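Local coordinates for cellulose binding protein (Clavibacter michiganensis, PDB 4JJO) that binds cellulose and takes part in loosening plant cell walls, as the expansin part of a longer protein that is probably an endo-1,4-beta-glucanase, at residues R136-I139 against Q144-P147; V169-T172 against A178-L181. All coordinates share one frame; numbering follows the deposited sequence.

Both contacts lie in the expansin C-terminal domain. Following the chain from the N terminus, strand 134-141 turns into strand 144-150, and contact 1 closes that short hairpin. Strand 167-173 then turns into strand 178-184, and contact 2 closes the second hairpin. The two are in series, neither nested nor crossed, with centres about 9 Å apart. The sheet order 178-184, 167-173, 134-141, 144-150 places the first strands of the two hairpins side by side. A probable hydrogen bond from K170 N to E138 O (2.8 Å) is evidence of this joint, which makes the two hairpins one continuous antiparallel surface.

Contact 1: R136-I139 against Q144-P147; sequences RVEI and QWLP
The indole of W145 packs obliquely against the base of E138 and the backbone at I139, W145 CE3 being 3.9 Å from E138 CB and 3.7 Å from I139 C. The side chains of E138 and W145 cross at about a right angle, and the carboxylate and ring planes are 34° apart, which rules out a flat stack. Both start alike, with CG anti to the carbonyl carbon (chi1 -65° in each). Beyond CG the glutamate chain is extended, and it runs past the start of the tryptophan side chain, bringing E138 OE2 to 3.6 Å from W145 CB. This is a contact with carbon, not a polar bond.

The segments form part of a beta hairpin of the expansin C-terminal domain. Their directions differ by 128°, well short of straight antiparallel, so the second strand swings sharply across the first. Regular pairing nevertheless holds at I139 and L146, which exchange two bonds: I139 N to L146 O at 2.9 Å and L146 N to I139 O at 2.8 Å. Next to them, E138 and P147 make a non-hydrogen-bonded pair, a position where the proline's lack of an N-H costs no bond between these strands. E138 CG approaches P147 CA at 4.0 Å. On the face with I139 and L146, both side chains reach I162, while V137 and I139 pack on L148.

Chemically, the directional bonding between these segments is carried by backbone amides; the side chains add van der Waals contact, in which even the carboxylate of E138 meets W145 at a carbon, CB, and makes no polar bond across the contact.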
ATOM      1  N   ARG A 136       7.191  10.724   2.524  1.00 19.90           N
ATOM      2  CA  ARG A 136       8.421  10.384   3.230  1.00 22.51           C
ATOM      3  C   ARG A 136       8.169   9.749   4.587  1.00 18.24           C
ATOM      4  O   ARG A 136       7.113   9.923   5.191  1.00 16.57           O
ATOM      5  CB  ARG A 136       9.314  11.617   3.386  1.00 26.20           C
ATOM      6  CG  ARG A 136       8.595  12.883   3.819  1.00 28.50           C
ATOM      7  CD  ARG A 136       9.542  14.067   3.757  1.00 34.25           C
ATOM      8  NE  ARG A 136       9.150  15.162   4.638  1.00 37.03           N
ATOM      9  CZ  ARG A 136       8.242  16.087   4.339  1.00 39.68           C
ATOM     10  NH1 ARG A 136       7.601  16.057   3.176  1.00 40.20           N
ATOM     11  NH2 ARG A 136       7.964  17.045   5.213  1.00 42.11           N
ATOM     12  N   VAL A 137       9.166   9.004   5.049  1.00 18.35           N
ATOM     13  CA  VAL A 137       9.116   8.320   6.335  1.00 17.31           C
ATOM     14  C   VAL A 137      10.434   8.577   7.045  1.00 18.18           C
ATOM     15  O   VAL A 137      11.500   8.386   6.463  1.00 20.23           O
ATOM     16  CB  VAL A 137       8.917   6.801   6.156  1.00 17.29           C
ATOM     17  CG1 VAL A 137       9.007   6.081   7.493  1.00 17.08           C
ATOM     18  CG2 VAL A 137       7.586   6.517   5.479  1.00 15.99           C
ATOM     19  N   GLU A 138      10.359   9.022   8.296  1.00 17.73           N
ATOM     20  CA  GLU A 138      11.553   9.373   9.059  1.00 19.27           C
ATOM     21  C   GLU A 138      11.558   8.712  10.432  1.00 18.26           C
ATOM     22  O   GLU A 138      10.509   8.524  11.047  1.00 16.95           O
ATOM     23  CB  GLU A 138      11.640  10.891   9.235  1.00 21.60           C
ATOM     24  CG  GLU A 138      11.840  11.670   7.947  1.00 24.63           C
ATOM     25  CD  GLU A 138      11.527  13.146   8.116  1.00 27.37           C
ATOM     26  OE1 GLU A 138      10.344  13.477   8.340  1.00 27.30           O
ATOM     27  OE2 GLU A 138      12.460  13.972   8.034  1.00 30.19           O
ATOM     28  N   ILE A 139      12.750   8.363  10.906  1.00 19.80           N
ATOM     29  CA  ILE A 139      12.923   7.843  12.257  1.00 20.33           C
ATOM     30  C   ILE A 139      13.691   8.855  13.100  1.00 21.70           C
ATOM     31  O   ILE A 139      14.659   9.455  12.635  1.00 21.77           O
ATOM     32  CB  ILE A 139      13.678   6.502  12.265  1.00 22.06           C
ATOM     33  CG1 ILE A 139      12.848   5.428  11.559  1.00 21.88           C
ATOM     34  CG2 ILE A 139      13.988   6.078  13.695  1.00 22.98           C
ATOM     35  CD1 ILE A 139      13.513   4.066  11.501  1.00 24.08           C
ATOM     36  N   GLN A 144      16.849  15.057  15.907  1.00 37.30           N
ATOM     37  CA  GLN A 144      16.863  15.148  14.453  1.00 35.11           C
ATOM     38  C   GLN A 144      15.988  14.049  13.870  1.00 30.18           C
ATOM     39  O   GLN A 144      15.353  13.293  14.607  1.00 29.21           O
ATOM     40  CB  GLN A 144      18.286  15.000  13.916  1.00 37.35           C
ATOM     41  CG  GLN A 144      18.974  16.317  13.623  1.00 41.79           C
ATOM     42  CD  GLN A 144      19.099  17.191  14.848  1.00 46.15           C
ATOM     43  OE1 GLN A 144      19.938  16.945  15.716  1.00 49.34           O
ATOM     44  NE2 GLN A 144      18.264  18.223  14.927  1.00 47.09           N
ATOM     45  N   TRP A 145      15.964  13.963  12.545  1.00 27.64           N
ATOM     46  CA  TRP A 145      15.205  12.928  11.857  1.00 24.57           C
ATOM     47  C   TRP A 145      16.038  12.276  10.763  1.00 22.75           C
ATOM     48  O   TRP A 145      16.641  12.959   9.936  1.00 23.62           O
ATOM     49  CB  TRP A 145      13.932  13.520  11.255  1.00 24.51           C
ATOM     50  CG  TRP A 145      12.978  14.013  12.284  1.00 27.31           C
ATOM     51  CD1 TRP A 145      12.863  15.291  12.751  1.00 30.54           C
ATOM     52  CD2 TRP A 145      12.002  13.237  12.987  1.00 26.72           C
ATOM     53  NE1 TRP A 145      11.872  15.358  13.704  1.00 31.71           N
ATOM     54  CE2 TRP A 145      11.329  14.110  13.865  1.00 29.36           C
ATOM     55  CE3 TRP A 145      11.633  11.891  12.959  1.00 24.35           C
ATOM     56  CZ2 TRP A 145      10.308  13.677  14.706  1.00 29.85           C
ATOM     57  CZ3 TRP A 145      10.619  11.464  13.794  1.00 24.94           C
ATOM     58  CH2 TRP A 145       9.969  12.352  14.655  1.00 27.70           C
ATOM     59  N   LEU A 146      16.071  10.947  10.772  1.00 21.30           N
ATOM     60  CA  LEU A 146      16.764  10.189   9.739  1.00 20.75           C
ATOM     61  C   LEU A 146      15.758   9.754   8.680  1.00 18.92           C
ATOM     62  O   LEU A 146      14.805   9.038   8.986  1.00 17.38           O
ATOM     63  CB  LEU A 146      17.448   8.965  10.346  1.00 21.40           C
ATOM     64  CG  LEU A 146      18.270   8.118   9.372  1.00 22.46           C
ATOM     65  CD1 LEU A 146      19.550   8.839   8.981  1.00 24.46           C
ATOM     66  CD2 LEU A 146      18.579   6.753   9.966  1.00 23.08           C
ATOM     67  N   PRO A 147      15.960  10.193   7.428  1.00 19.94           N
ATOM     68  CA  PRO A 147      15.022   9.858   6.352  1.00 19.35           C
ATOM     69  C   PRO A 147      15.225   8.449   5.810  1.00 18.12           C
ATOM     70  O   PRO A 147      16.360   8.028   5.583  1.00 18.10           O
ATOM     71  CB  PRO A 147      15.354  10.888   5.273  1.00 21.07           C
ATOM     72  CG  PRO A 147      16.789  11.187   5.479  1.00 22.17           C
ATOM     73  CD  PRO A 147      17.036  11.084   6.961  1.00 21.88           C
TER

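Contact 2: V169-T172 against A178-L181; sequences VKVT and AVVL
K170 crosses V180 on the outer hairpin of the antiparallel sheet in the expansin C-terminal domain, a domain classed with the immunoglobulin-like E-set folds. K170 CB is 4.2 Å from V179 O, and K170 CG is 4.0 Å from the same oxygen. K170 CD then meets V180 CG2 at 3.9 Å, where the two side chains pass at a slant. At chi3 (59°) the lysine chain bends, and CE and NZ turn away from strand 178-181 to place the ammonium against the W145 indole of the neighbouring hairpin in a cation-pi contact.

The segments run 165° apart, close to ideal antiparallel, and all four residue pairs are in register. V169 with L181 and V171 with V179 are the hydrogen-bonded pairs, while K170 with V180 and T172 with A178 are the non-hydrogen-bonded pairs between and beyond them.

V169, V171, V179 and L181 share the buried face. V171 CB touches V179 CG2 at 3.9 Å, and this methyl sits between the backbone N and the carbonyl carbon of V179, where it also meets V171 O. V171 CG2 extends the apolar row to L181 CD1. F198 packs on both V171 and V179, while L125 lies against V169, so this face belongs to the domain interior. On the K170 side, T172 OG1 lies 3.9 Å from A178 CB.

The four backbone bonds differ in geometry. V171 N reaches V179 O at 3.0 Å, almost in line with the carbonyl, whereas V169 N, 3.1 Å from L181 O, approaches from above the carbonyl plane, 44° out of it.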
ATOM      1  N   VAL A 169       8.457   7.339  14.775  1.00 17.91           N
ATOM      2  CA  VAL A 169       8.405   7.389  13.322  1.00 15.89           C
ATOM      3  C   VAL A 169       7.477   8.494  12.847  1.00 16.41           C
ATOM      4  O   VAL A 169       6.331   8.586  13.283  1.00 16.78           O
ATOM      5  CB  VAL A 169       7.913   6.050  12.740  1.00 14.94           C
ATOM      6  CG1 VAL A 169       7.824   6.129  11.223  1.00 14.51           C
ATOM      7  CG2 VAL A 169       8.830   4.917  13.167  1.00 15.89           C
ATOM      8  N   LYS A 170       7.981   9.331  11.948  1.00 16.45           N
ATOM      9  CA  LYS A 170       7.174  10.381  11.351  1.00 17.00           C
ATOM     10  C   LYS A 170       6.848  10.043   9.907  1.00 16.20           C
ATOM     11  O   LYS A 170       7.742   9.842   9.085  1.00 16.08           O
ATOM     12  CB  LYS A 170       7.887  11.727  11.411  1.00 19.16           C
ATOM     13  CG  LYS A 170       7.081  12.850  10.787  1.00 21.23           C
ATOM     14  CD  LYS A 170       7.382  14.182  11.437  1.00 25.35           C
ATOM     15  CE  LYS A 170       8.849  14.545  11.316  1.00 28.24           C
ATOM     16  NZ  LYS A 170       9.124  15.876  11.917  1.00 31.66           N
ATOM     17  N   VAL A 171       5.555   9.988   9.609  1.00 16.40           N
ATOM     18  CA  VAL A 171       5.084   9.690   8.267  1.00 14.43           C
ATOM     19  C   VAL A 171       4.313  10.885   7.713  1.00 14.89           C
ATOM     20  O   VAL A 171       3.334  11.341   8.307  1.00 15.43           O
ATOM     21  CB  VAL A 171       4.185   8.445   8.258  1.00 13.66           C
ATOM     22  CG1 VAL A 171       3.826   8.058   6.834  1.00 13.11           C
ATOM     23  CG2 VAL A 171       4.879   7.289   8.964  1.00 13.37           C
ATOM     24  N   THR A 172       4.772  11.386   6.571  1.00 14.03           N
ATOM     25  CA  THR A 172       4.151  12.528   5.913  1.00 15.29           C
ATOM     26  C   THR A 172       3.557  12.062   4.589  1.00 15.21           C
ATOM     27  O   THR A 172       4.242  11.417   3.798  1.00 15.35           O
ATOM     28  CB  THR A 172       5.184  13.635   5.635  1.00 16.57           C
ATOM     29  OG1 THR A 172       5.918  13.925   6.831  1.00 16.85           O
ATOM     30  CG2 THR A 172       4.505  14.905   5.136  1.00 17.45           C
ATOM     31  N   ALA A 178       1.141  15.048   8.422  1.00 19.24           N
ATOM     32  CA  ALA A 178       2.090  14.204   9.137  1.00 19.23           C
ATOM     33  C   ALA A 178       1.482  13.555  10.370  1.00 19.22           C
ATOM     34  O   ALA A 178       0.664  14.160  11.068  1.00 20.62           O
ATOM     35  CB  ALA A 178       3.313  15.019   9.537  1.00 20.99           C
ATOM     36  N   VAL A 179       1.894  12.320  10.630  1.00 17.19           N
ATOM     37  CA  VAL A 179       1.612  11.663  11.896  1.00 18.38           C
ATOM     38  C   VAL A 179       2.925  11.273  12.556  1.00 18.86           C
ATOM     39  O   VAL A 179       3.853  10.810  11.890  1.00 18.32           O
ATOM     40  CB  VAL A 179       0.743  10.398  11.735  1.00 18.68           C
ATOM     41  CG1 VAL A 179      -0.650  10.765  11.246  1.00 18.38           C
ATOM     42  CG2 VAL A 179       1.402   9.394  10.800  1.00 18.60           C
ATOM     43  N   VAL A 180       3.002  11.475  13.865  1.00 20.50           N
ATOM     44  CA  VAL A 180       4.172  11.072  14.633  1.00 20.99           C
ATOM     45  C   VAL A 180       3.786   9.905  15.525  1.00 21.08           C
ATOM     46  O   VAL A 180       2.836   9.995  16.307  1.00 21.13           O
ATOM     47  CB  VAL A 180       4.719  12.230  15.482  1.00 22.82           C
ATOM     48  CG1 VAL A 180       5.835  11.744  16.394  1.00 23.30           C
ATOM     49  CG2 VAL A 180       5.209  13.354  14.579  1.00 22.96           C
ATOM     50  N   LEU A 181       4.532   8.814  15.405  1.00 19.82           N
ATOM     51  CA  LEU A 181       4.178   7.555  16.044  1.00 20.56           C
ATOM     52  C   LEU A 181       5.236   7.136  17.057  1.00 20.85           C
ATOM     53  O   LEU A 181       6.228   6.503  16.696  1.00 20.10           O
ATOM     54  CB  LEU A 181       4.028   6.467  14.979  1.00 19.79           C
ATOM     55  CG  LEU A 181       3.203   6.871  13.753  1.00 20.30           C
ATOM     56  CD1 LEU A 181       3.354   5.843  12.645  1.00 20.05           C
ATOM     57  CD2 LEU A 181       1.742   7.059  14.119  1.00 21.30           C
TER